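Local atomic coordinates of uncharacterized conserved protein (Idiomarina loihiensis, PDB entry 2QSD), a protein that is of unknown function, belongs to the DUF1543 family and is found in a two-chain assembly. Residues L10-V15 and F105-A110; H27-V32 and L86-F91; P35-T40 and L55-F60. All coordinates share one frame; numbering follows the deposited sequence.

Contact 1: L10-V15 and F105-A110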
loop_
_atom_site.group_PDB
_atom_site.type_symbol
_atom_site.label_atom_id
_atom_site.label_comp_id
_atom_site.label_asym_id
_atom_site.label_seq_id
_atom_site.Cartn_x
_atom_site.Cartn_y
_atom_site.Cartn_z
ATOM N N LEU A 10 9.482 3.987 21.826
ATOM C CA LEU A 10 8.465 4.187 20.806
ATOM C C LEU A 10 9.036 3.796 19.445
ATOM O O LEU A 10 10.038 4.357 18.987
ATOM C CB LEU A 10 7.980 5.645 20.782
ATOM C CG LEU A 10 6.929 5.996 19.719
ATOM C CD1 LEU A 10 5.601 5.281 19.975
ATOM C CD2 LEU A 10 6.711 7.495 19.628
ATOM N N PHE A 11 8.394 2.824 18.811
ATOM C CA PHE A 11 8.784 2.382 17.487
ATOM C C PHE A 11 7.727 2.752 16.462
ATOM O O PHE A 11 6.522 2.629 16.712
ATOM C CB PHE A 11 8.962 0.872 17.455
ATOM C CG PHE A 11 10.080 0.355 18.315
ATOM C CD1 PHE A 11 9.805 -0.227 19.551
ATOM C CD2 PHE A 11 11.401 0.397 17.869
ATOM C CE1 PHE A 11 10.828 -0.750 20.338
ATOM C CE2 PHE A 11 12.434 -0.114 18.651
ATOM C CZ PHE A 11 12.145 -0.689 19.889
ATOM N N LEU A 12 8.188 3.208 15.307
ATOM C CA LEU A 12 7.336 3.348 14.142
ATOM C C LEU A 12 7.698 2.213 13.189
ATOM O O LEU A 12 8.831 2.125 12.731
ATOM C CB LEU A 12 7.484 4.760 13.558
ATOM C CG LEU A 12 7.665 5.328 12.138
ATOM C CD1 LEU A 12 7.179 4.494 10.977
ATOM C CD2 LEU A 12 7.028 6.711 12.088
ATOM N N VAL A 13 6.737 1.328 12.927
ATOM C CA VAL A 13 6.982 0.119 12.140
ATOM C C VAL A 13 6.186 0.113 10.839
ATOM O O VAL A 13 5.027 0.526 10.797
ATOM C CB VAL A 13 6.698 -1.187 12.947
ATOM C CG1 VAL A 13 7.589 -1.286 14.164
ATOM C CG2 VAL A 13 5.264 -1.267 13.392
ATOM N N TYR A 14 6.825 -0.347 9.774
ATOM C CA TYR A 14 6.191 -0.450 8.470
ATOM C C TYR A 14 5.968 -1.931 8.229
ATOM O O TYR A 14 6.918 -2.707 8.125
ATOM C CB TYR A 14 7.112 0.154 7.419
ATOM C CG TYR A 14 6.579 0.241 6.007
ATOM C CD1 TYR A 14 5.490 1.058 5.692
ATOM C CD2 TYR A 14 7.206 -0.450 4.967
ATOM C CE1 TYR A 14 5.011 1.159 4.386
ATOM C CE2 TYR A 14 6.740 -0.357 3.649
ATOM C CZ TYR A 14 5.644 0.447 3.370
ATOM O OH TYR A 14 5.182 0.540 2.080
ATOM N N VAL A 15 4.706 -2.332 8.194
ATOM C CA VAL A 15 4.377 -3.747 8.097
ATOM C C VAL A 15 3.625 -4.038 6.814
ATOM O O VAL A 15 3.033 -3.140 6.216
ATOM C CB VAL A 15 3.585 -4.240 9.323
ATOM C CG1 VAL A 15 4.454 -4.182 10.555
ATOM C CG2 VAL A 15 2.324 -3.407 9.537
ATOM N N PHE A 105 5.332 10.230 4.101
ATOM C CA PHE A 105 4.800 10.733 5.371
ATOM C C PHE A 105 5.855 11.445 6.207
ATOM O O PHE A 105 7.047 11.404 5.886
ATOM C CB PHE A 105 4.158 9.600 6.193
ATOM C CG PHE A 105 5.130 8.557 6.672
ATOM C CD1 PHE A 105 5.289 7.372 5.966
ATOM C CD2 PHE A 105 5.876 8.750 7.835
ATOM C CE1 PHE A 105 6.179 6.405 6.402
ATOM C CE2 PHE A 105 6.766 7.793 8.274
ATOM C CZ PHE A 105 6.912 6.615 7.562
ATOM N N THR A 106 5.402 12.075 7.292
ATOM C CA THR A 106 6.293 12.645 8.305
ATOM C C THR A 106 5.663 12.637 9.703
ATOM O O THR A 106 4.467 12.379 9.861
ATOM C CB THR A 106 6.759 14.080 7.941
ATOM O OG1 THR A 106 7.827 14.475 8.812
ATOM C CG2 THR A 106 5.621 15.077 8.066
ATOM N N VAL A 107 6.494 12.901 10.710
ATOM C CA VAL A 107 6.036 13.136 12.071
ATOM C C VAL A 107 6.490 14.535 12.471
ATOM O O VAL A 107 7.643 14.904 12.248
ATOM C CB VAL A 107 6.579 12.073 13.062
ATOM C CG1 VAL A 107 6.091 12.349 14.482
ATOM C CG2 VAL A 107 6.155 10.660 12.637
ATOM N N VAL A 108 5.571 15.324 13.023
ATOM C CA VAL A 108 5.860 16.694 13.464
ATOM C C VAL A 108 5.310 16.957 14.864
ATOM O O VAL A 108 4.471 16.203 15.367
ATOM C CB VAL A 108 5.281 17.784 12.498
ATOM C CG1 VAL A 108 5.963 17.756 11.128
ATOM C CG2 VAL A 108 3.754 17.677 12.372
ATOM N N VAL A 109 5.783 18.036 15.484
ATOM C CA VAL A 109 5.275 18.478 16.782
ATOM C C VAL A 109 4.439 19.744 16.592
ATOM O O VAL A 109 4.923 20.742 16.049
ATOM C CB VAL A 109 6.425 18.714 17.791
ATOM C CG1 VAL A 109 5.906 19.348 19.075
ATOM C CG2 VAL A 109 7.127 17.406 18.100
ATOM N N ALA A 110 3.181 19.689 17.020
ATOM C CA ALA A 110 2.269 20.827 16.875
ATOM C C ALA A 110 1.229 20.886 17.988
ATOM O O ALA A 110 1.069 19.926 18.749
ATOM C CB ALA A 110 1.593 20.794 15.517
#

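Contact 2: H27-V32 and L86-F91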
loop_
_atom_site.group_PDB
_atom_site.type_symbol
_atom_site.label_atom_id
_atom_site.label_comp_id
_atom_site.label_asym_id
_atom_site.label_seq_id
_atom_site.Cartn_x
_atom_site.Cartn_y
_atom_site.Cartn_z
ATOM N N HIS A 27 0.340 -2.334 2.760
ATOM C CA HIS A 27 1.254 -1.892 3.807
ATOM C C HIS A 27 0.622 -0.826 4.699
ATOM O O HIS A 27 -0.113 0.026 4.218
ATOM C CB HIS A 27 2.541 -1.344 3.187
ATOM C CG HIS A 27 3.309 -2.358 2.402
ATOM N ND1 HIS A 27 3.014 -2.660 1.090
ATOM C CD2 HIS A 27 4.351 -3.150 2.749
ATOM C CE1 HIS A 27 3.843 -3.593 0.661
ATOM N NE2 HIS A 27 4.663 -3.909 1.648
ATOM N N ASP A 28 0.934 -0.870 5.989
ATOM C CA ASP A 28 0.491 0.152 6.935
ATOM C C ASP A 28 1.634 0.536 7.883
ATOM O O ASP A 28 2.578 -0.232 8.069
ATOM C CB ASP A 28 -0.728 -0.344 7.736
ATOM C CG ASP A 28 -1.456 0.777 8.473
ATOM O OD1 ASP A 28 -1.335 1.944 8.051
ATOM O OD2 ASP A 28 -2.157 0.494 9.471
ATOM N N ILE A 29 1.537 1.733 8.460
ATOM C CA ILE A 29 2.452 2.210 9.487
ATOM C C ILE A 29 1.781 2.080 10.849
ATOM O O ILE A 29 0.678 2.593 11.050
ATOM C CB ILE A 29 2.828 3.684 9.235
ATOM C CG1 ILE A 29 3.716 3.813 7.991
ATOM C CG2 ILE A 29 3.496 4.313 10.458
ATOM C CD1 ILE A 29 5.140 3.409 8.221
ATOM N N ARG A 30 2.433 1.375 11.772
ATOM C CA ARG A 30 1.947 1.270 13.149
ATOM C C ARG A 30 2.905 1.950 14.135
ATOM O O ARG A 30 4.124 1.968 13.927
ATOM C CB ARG A 30 1.746 -0.195 13.568
ATOM C CG ARG A 30 0.930 -1.077 12.621
ATOM C CD ARG A 30 -0.445 -0.497 12.289
ATOM N NE ARG A 30 -1.294 -0.323 13.463
ATOM C CZ ARG A 30 -2.464 0.312 13.456
ATOM N NH1 ARG A 30 -2.944 0.836 12.333
ATOM N NH2 ARG A 30 -3.156 0.427 14.577
ATOM N N PHE A 31 2.341 2.505 15.204
ATOM C CA PHE A 31 3.118 2.988 16.331
ATOM C C PHE A 31 2.956 2.002 17.470
ATOM O O PHE A 31 1.835 1.637 17.813
ATOM C CB PHE A 31 2.663 4.385 16.752
ATOM C CG PHE A 31 3.033 5.458 15.771
ATOM C CD1 PHE A 31 2.166 5.801 14.730
ATOM C CD2 PHE A 31 4.260 6.118 15.874
ATOM C CE1 PHE A 31 2.515 6.788 13.808
ATOM C CE2 PHE A 31 4.618 7.112 14.962
ATOM C CZ PHE A 31 3.744 7.448 13.928
ATOM N N VAL A 32 4.076 1.555 18.035
ATOM C CA VAL A 32 4.069 0.546 19.100
ATOM C C VAL A 32 5.096 0.882 20.184
ATOM O O VAL A 32 6.101 1.544 19.908
ATOM C CB VAL A 32 4.336 -0.890 18.567
ATOM C CG1 VAL A 32 3.109 -1.450 17.856
ATOM C CG2 VAL A 32 5.568 -0.931 17.651
ATOM N N LEU A 86 2.617 15.130 19.501
ATOM C CA LEU A 86 3.175 14.413 18.374
ATOM C C LEU A 86 2.085 14.142 17.333
ATOM O O LEU A 86 1.031 13.575 17.647
ATOM C CB LEU A 86 3.765 13.099 18.879
ATOM C CG LEU A 86 4.953 12.481 18.160
ATOM C CD1 LEU A 86 6.145 13.421 18.174
ATOM C CD2 LEU A 86 5.294 11.182 18.851
ATOM N N TYR A 87 2.334 14.560 16.098
ATOM C CA TYR A 87 1.395 14.319 15.021
ATOM C C TYR A 87 2.054 13.582 13.871
ATOM O O TYR A 87 3.142 13.946 13.421
ATOM C CB TYR A 87 0.780 15.621 14.512
ATOM C CG TYR A 87 -0.263 16.228 15.428
ATOM C CD1 TYR A 87 0.081 17.227 16.340
ATOM C CD2 TYR A 87 -1.597 15.813 15.376
ATOM C CE1 TYR A 87 -0.872 17.793 17.185
ATOM C CE2 TYR A 87 -2.558 16.376 16.218
ATOM C CZ TYR A 87 -2.187 17.368 17.119
ATOM O OH TYR A 87 -3.125 17.932 17.956
ATOM N N PHE A 88 1.368 12.543 13.408
ATOM C CA PHE A 88 1.766 11.760 12.251
ATOM C C PHE A 88 0.927 12.203 11.054
ATOM O O PHE A 88 -0.300 12.165 11.115
ATOM C CB PHE A 88 1.527 10.283 12.556
ATOM C CG PHE A 88 1.698 9.379 11.376
ATOM C CD1 PHE A 88 2.966 9.128 10.855
ATOM C CD2 PHE A 88 0.592 8.762 10.794
ATOM C CE1 PHE A 88 3.133 8.283 9.776
ATOM C CE2 PHE A 88 0.749 7.916 9.708
ATOM C CZ PHE A 88 2.026 7.676 9.198
ATOM N N VAL A 89 1.586 12.618 9.975
ATOM C CA VAL A 89 0.888 13.166 8.812
ATOM C C VAL A 89 1.115 12.321 7.559
ATOM O O VAL A 89 2.245 12.197 7.074
ATOM C CB VAL A 89 1.285 14.648 8.531
ATOM C CG1 VAL A 89 0.608 15.165 7.266
ATOM C CG2 VAL A 89 0.930 15.544 9.713
ATOM N N ASN A 90 0.024 11.757 7.044
ATOM C CA ASN A 90 0.033 10.942 5.832
ATOM C C ASN A 90 -0.296 11.783 4.598
ATOM O O ASN A 90 -1.372 12.380 4.525
ATOM C CB ASN A 90 -0.966 9.784 5.986
ATOM C CG ASN A 90 -1.082 8.921 4.733
ATOM O OD1 ASN A 90 -2.188 8.612 4.287
ATOM N ND2 ASN A 90 0.059 8.525 4.166
ATOM N N PHE A 91 0.634 11.829 3.643
ATOM C CA PHE A 91 0.445 12.577 2.390
ATOM C C PHE A 91 -0.358 11.779 1.360
ATOM O O PHE A 91 -0.195 10.562 1.236
ATOM C CB PHE A 91 1.790 12.983 1.769
ATOM C CG PHE A 91 2.533 14.055 2.530
ATOM C CD1 PHE A 91 2.042 15.358 2.596
ATOM C CD2 PHE A 91 3.748 13.769 3.148
ATOM C CE1 PHE A 91 2.739 16.351 3.291
ATOM C CE2 PHE A 91 4.455 14.753 3.842
ATOM C CZ PHE A 91 3.949 16.045 3.914
#

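Contact 3: P35-T40 and L55-F60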
loop_
_atom_site.group_PDB
_atom_site.type_symbol
_atom_site.label_atom_id
_atom_site.label_comp_id
_atom_site.label_asym_id
_atom_site.label_seq_id
_atom_site.Cartn_x
_atom_site.Cartn_y
_atom_site.Cartn_z
ATOM N N PRO A 35 10.045 -2.503 25.398
ATOM C CA PRO A 35 11.481 -2.499 25.743
ATOM C C PRO A 35 12.362 -2.959 24.583
ATOM O O PRO A 35 13.506 -2.519 24.449
ATOM C CB PRO A 35 11.581 -3.513 26.892
ATOM C CG PRO A 35 10.159 -3.774 27.334
ATOM C CD PRO A 35 9.291 -3.520 26.156
ATOM N N SER A 36 11.825 -3.858 23.766
ATOM C CA SER A 36 12.515 -4.344 22.581
ATOM C C SER A 36 11.530 -4.447 21.428
ATOM O O SER A 36 10.320 -4.333 21.621
ATOM C CB SER A 36 13.164 -5.705 22.851
ATOM O OG SER A 36 12.191 -6.696 23.148
HETATM N N MSE A 37 12.067 -4.669 20.236
HETATM C CA MSE A 37 11.282 -4.823 19.027
HETATM C C MSE A 37 10.380 -6.068 19.087
HETATM O O MSE A 37 9.175 -5.976 18.823
HETATM C CB MSE A 37 12.231 -4.856 17.830
HETATM C CG MSE A 37 11.583 -4.682 16.471
HETATM SE SE MSE A 37 10.193 -3.308 16.294
HETATM C CE MSE A 37 9.010 -4.579 15.501
ATOM N N GLU A 38 10.959 -7.207 19.483
ATOM C CA GLU A 38 10.236 -8.483 19.614
ATOM C C GLU A 38 9.093 -8.438 20.624
ATOM O O GLU A 38 8.143 -9.208 20.523
ATOM C CB GLU A 38 11.191 -9.619 20.000
ATOM C CG GLU A 38 12.180 -10.018 18.916
ATOM C CD GLU A 38 12.949 -11.295 19.241
ATOM O OE1 GLU A 38 12.970 -11.716 20.423
ATOM O OE2 GLU A 38 13.539 -11.879 18.303
ATOM N N GLU A 39 9.185 -7.536 21.595
ATOM C CA GLU A 39 8.130 -7.392 22.591
ATOM C C GLU A 39 6.958 -6.535 22.113
ATOM O O GLU A 39 5.988 -6.350 22.844
ATOM C CB GLU A 39 8.695 -6.880 23.919
ATOM C CG GLU A 39 9.470 -7.948 24.690
ATOM C CD GLU A 39 9.991 -7.449 26.021
ATOM O OE1 GLU A 39 9.217 -7.452 27.003
ATOM O OE2 GLU A 39 11.177 -7.064 26.088
ATOM N N THR A 40 7.047 -6.023 20.887
ATOM C CA THR A 40 5.951 -5.253 20.299
ATOM C C THR A 40 5.110 -6.094 19.334
ATOM O O THR A 40 4.081 -5.622 18.833
ATOM C CB THR A 40 6.446 -3.988 19.568
ATOM O OG1 THR A 40 7.147 -4.357 18.374
ATOM C CG2 THR A 40 7.350 -3.141 20.464
ATOM N N LEU A 55 1.931 -12.089 7.692
ATOM C CA LEU A 55 2.295 -10.749 8.135
ATOM C C LEU A 55 3.804 -10.632 8.314
ATOM O O LEU A 55 4.445 -11.509 8.895
ATOM C CB LEU A 55 1.570 -10.406 9.440
ATOM C CG LEU A 55 1.755 -9.033 10.095
ATOM C CD1 LEU A 55 1.287 -7.908 9.183
ATOM C CD2 LEU A 55 1.003 -8.991 11.405
ATOM N N HIS A 56 4.368 -9.555 7.784
ATOM C CA HIS A 56 5.806 -9.344 7.855
ATOM C C HIS A 56 6.147 -7.895 8.134
ATOM O O HIS A 56 5.441 -6.978 7.712
ATOM C CB HIS A 56 6.498 -9.816 6.569
ATOM C CG HIS A 56 5.919 -9.231 5.317
ATOM N ND1 HIS A 56 6.446 -8.114 4.704
ATOM C CD2 HIS A 56 4.861 -9.611 4.558
ATOM C CE1 HIS A 56 5.739 -7.828 3.625
ATOM N NE2 HIS A 56 4.768 -8.718 3.516
ATOM N N LEU A 57 7.240 -7.716 8.862
ATOM C CA LEU A 57 7.821 -6.422 9.151
ATOM C C LEU A 57 8.771 -6.041 8.018
ATOM O O LEU A 57 9.591 -6.858 7.602
ATOM C CB LEU A 57 8.585 -6.540 10.463
ATOM C CG LEU A 57 9.161 -5.307 11.129
ATOM C CD1 LEU A 57 8.066 -4.527 11.828
ATOM C CD2 LEU A 57 10.213 -5.775 12.110
ATOM N N ASP A 58 8.665 -4.808 7.524
ATOM C CA ASP A 58 9.490 -4.356 6.390
ATOM C C ASP A 58 10.530 -3.286 6.726
ATOM O O ASP A 58 11.642 -3.318 6.208
ATOM C CB ASP A 58 8.617 -3.906 5.215
ATOM C CG ASP A 58 7.948 -5.076 4.504
ATOM O OD1 ASP A 58 8.341 -6.237 4.755
ATOM O OD2 ASP A 58 7.027 -4.834 3.693
ATOM N N SER A 59 10.152 -2.327 7.564
ATOM C CA SER A 59 11.106 -1.397 8.154
ATOM C C SER A 59 10.585 -0.879 9.485
ATOM O O SER A 59 9.396 -0.987 9.778
ATOM C CB SER A 59 11.427 -0.232 7.214
ATOM O OG SER A 59 10.297 0.583 6.990
ATOM N N PHE A 60 11.491 -0.338 10.290
ATOM C CA PHE A 60 11.130 0.327 11.529
ATOM C C PHE A 60 12.169 1.363 11.936
ATOM O O PHE A 60 13.315 1.328 11.479
ATOM C CB PHE A 60 10.902 -0.678 12.669
ATOM C CG PHE A 60 12.152 -1.363 13.152
ATOM C CD1 PHE A 60 12.521 -2.598 12.638
ATOM C CD2 PHE A 60 12.944 -0.788 14.144
ATOM C CE1 PHE A 60 13.666 -3.243 13.085
ATOM C CE2 PHE A 60 14.096 -1.420 14.592
ATOM C CZ PHE A 60 14.457 -2.652 14.065
#

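Contact 1: L10-V15 and F105-A110
Leu12 and Val107 mark the nearest approach of the two backbones, their CA atoms 10.1 Å apart; this is the spacing of strands in facing sheets, since neighbours within one sheet would lie about half as far apart. Leu12 points its CB across the gap and carries the contact with its two methyls. CD1 meets Phe105 CZ at 4.0 Å, and CD2 touches the adjoining ring carbon, Phe105 CE2, also at 4.0 Å, so that the forked end of the leucine lies against two neighbouring atoms of the ring in an oblique approach. Strand 9-17 belongs to an antiparallel sheet of five strands and strand 105-110 to one of three, and the pair packs sheet on sheet close to the centre of the chain. With CG between its backbone N and carbonyl carbon (chi1 66°), the Phe105 ring is carried alongside the leucine, the two side chains passing antiparallel to each other. Val107 meets Leu12 tip to tip instead, its CG2 standing 4.1 Å from Leu12 CD2. That one methyl therefore touches both Phe105 and Val107. Ile29 of strand 26-34 packs on both Leu12 and Phe105, while Tyr102 and Phe88 bring further rings to Phe105.

Contact 2: H27-V32 and L86-F91
Phe31 and Phe88 meet edge to face: the rim of Phe31 is directed at one face of Phe88, with the ring planes at 77° and the centroids 5.2 Å apart. The approach is offset. Phe31 CE1 stands over the rim of Phe88 and not over its middle, 3.6 Å from Phe88 CG, and Phe31 CZ comes equally near to Phe88 CD1, at 3.6 Å. Phe88 CB also lies against this edge, 3.8 Å from Phe31 CE1. With CG of Phe88 anti to the backbone N (chi1 171°), its ring extends across the gap toward strand 26-34, where Ile29 receives the far end. Ile29 CG2 approaches the ring obliquely, 3.9 Å from Phe88 CZ, so Ile29 touches the outer end of the ring while Phe31 covers the part next to CB.

On the strand between these two apolar residues, Arg30 folds back to Asp28. Arg30 NH1 donates to Asp28 OD2 at 3.0 Å in a salt bridge that lies close to the guanidinium plane. Asp28 OD1 accepts from the backbone N atoms of Asn23 and Ile24 of the second subunit, and Arg30 NH1 also reaches the carbonyl oxygen of Gly21 there. Ile24 of that subunit packs on Phe88 as well, which places the aromatic pair beside the dimer interface.

The strands run antiparallel, CA of Ile29 lying 9.8 Å from CA of Asn90. Such spacing, with apolar side chains interleaved in the gap, is typical of two beta sheets packed face to face, here with a T-shaped phenylalanine pair between them.

Contact 3: P35-T40 and L55-F60
Met37, present as selenomethionine, reaches from the loop after strand 26-34 to Phe60 and Leu57 on strand 56-62. Its CB points at the strand and leads to CG, which lies over one face of the Phe60 ring, 4.3 Å from the centroid and 12° off the ring normal, a CH-pi contact. The chain then bends (chi2 43°) and continues above the same ring. SE is also 4.3 Å from the Phe60 centroid, 15° off the normal, a Met-aromatic contact in its selenium form, and its nearest ring atom is Phe60 CG at 4.2 Å. The terminal CE leaves the ring for Leu57, where it meets CD1 and CD2 alike, 3.8 Å from Leu57 CD2, tip to tip.

Leu57 and Phe60 can both serve this one side chain because Asp58 and Ser59, between them, form a classic beta bulge opposite Tyr14. Beside the bulge, His56 ND1 donates to Asp58 OD1 at 2.7 Å, on the side of the strand turned from Met37. Met37 O accepts from Thr40 N at 3.0 Å and from Thr40 OG1 at 2.6 Å, two bonds that hold the loop backbone at this residue.

Across the gap the attraction is probably mainly dispersion, among the methylene CG, the selenium, the methyls and the ring face; it is probably weakly directional and rests on shape.

Overall arrangement
Contacts 1 and 2 have centres about 5 Å apart and join the same two sheets: 10-15 and 27-32 are neighbours in the five-stranded one, 86-91 and 105-110 in the three-stranded one. Together they form one layer of core near the centre of the chain. Contact 3 lies about 14 Å from contact 1 and 15 Å from contact 2, centre to centre, where a loop packs on strand 56-62, the neighbour of strand 9-17 on the side away from strand 26-34. Along the chain the three are nested, 3 inside 2 inside 1. All three share the five-stranded sheet; contact 2 also borders the second subunit, whereas no other chain touches the segments of contact 3.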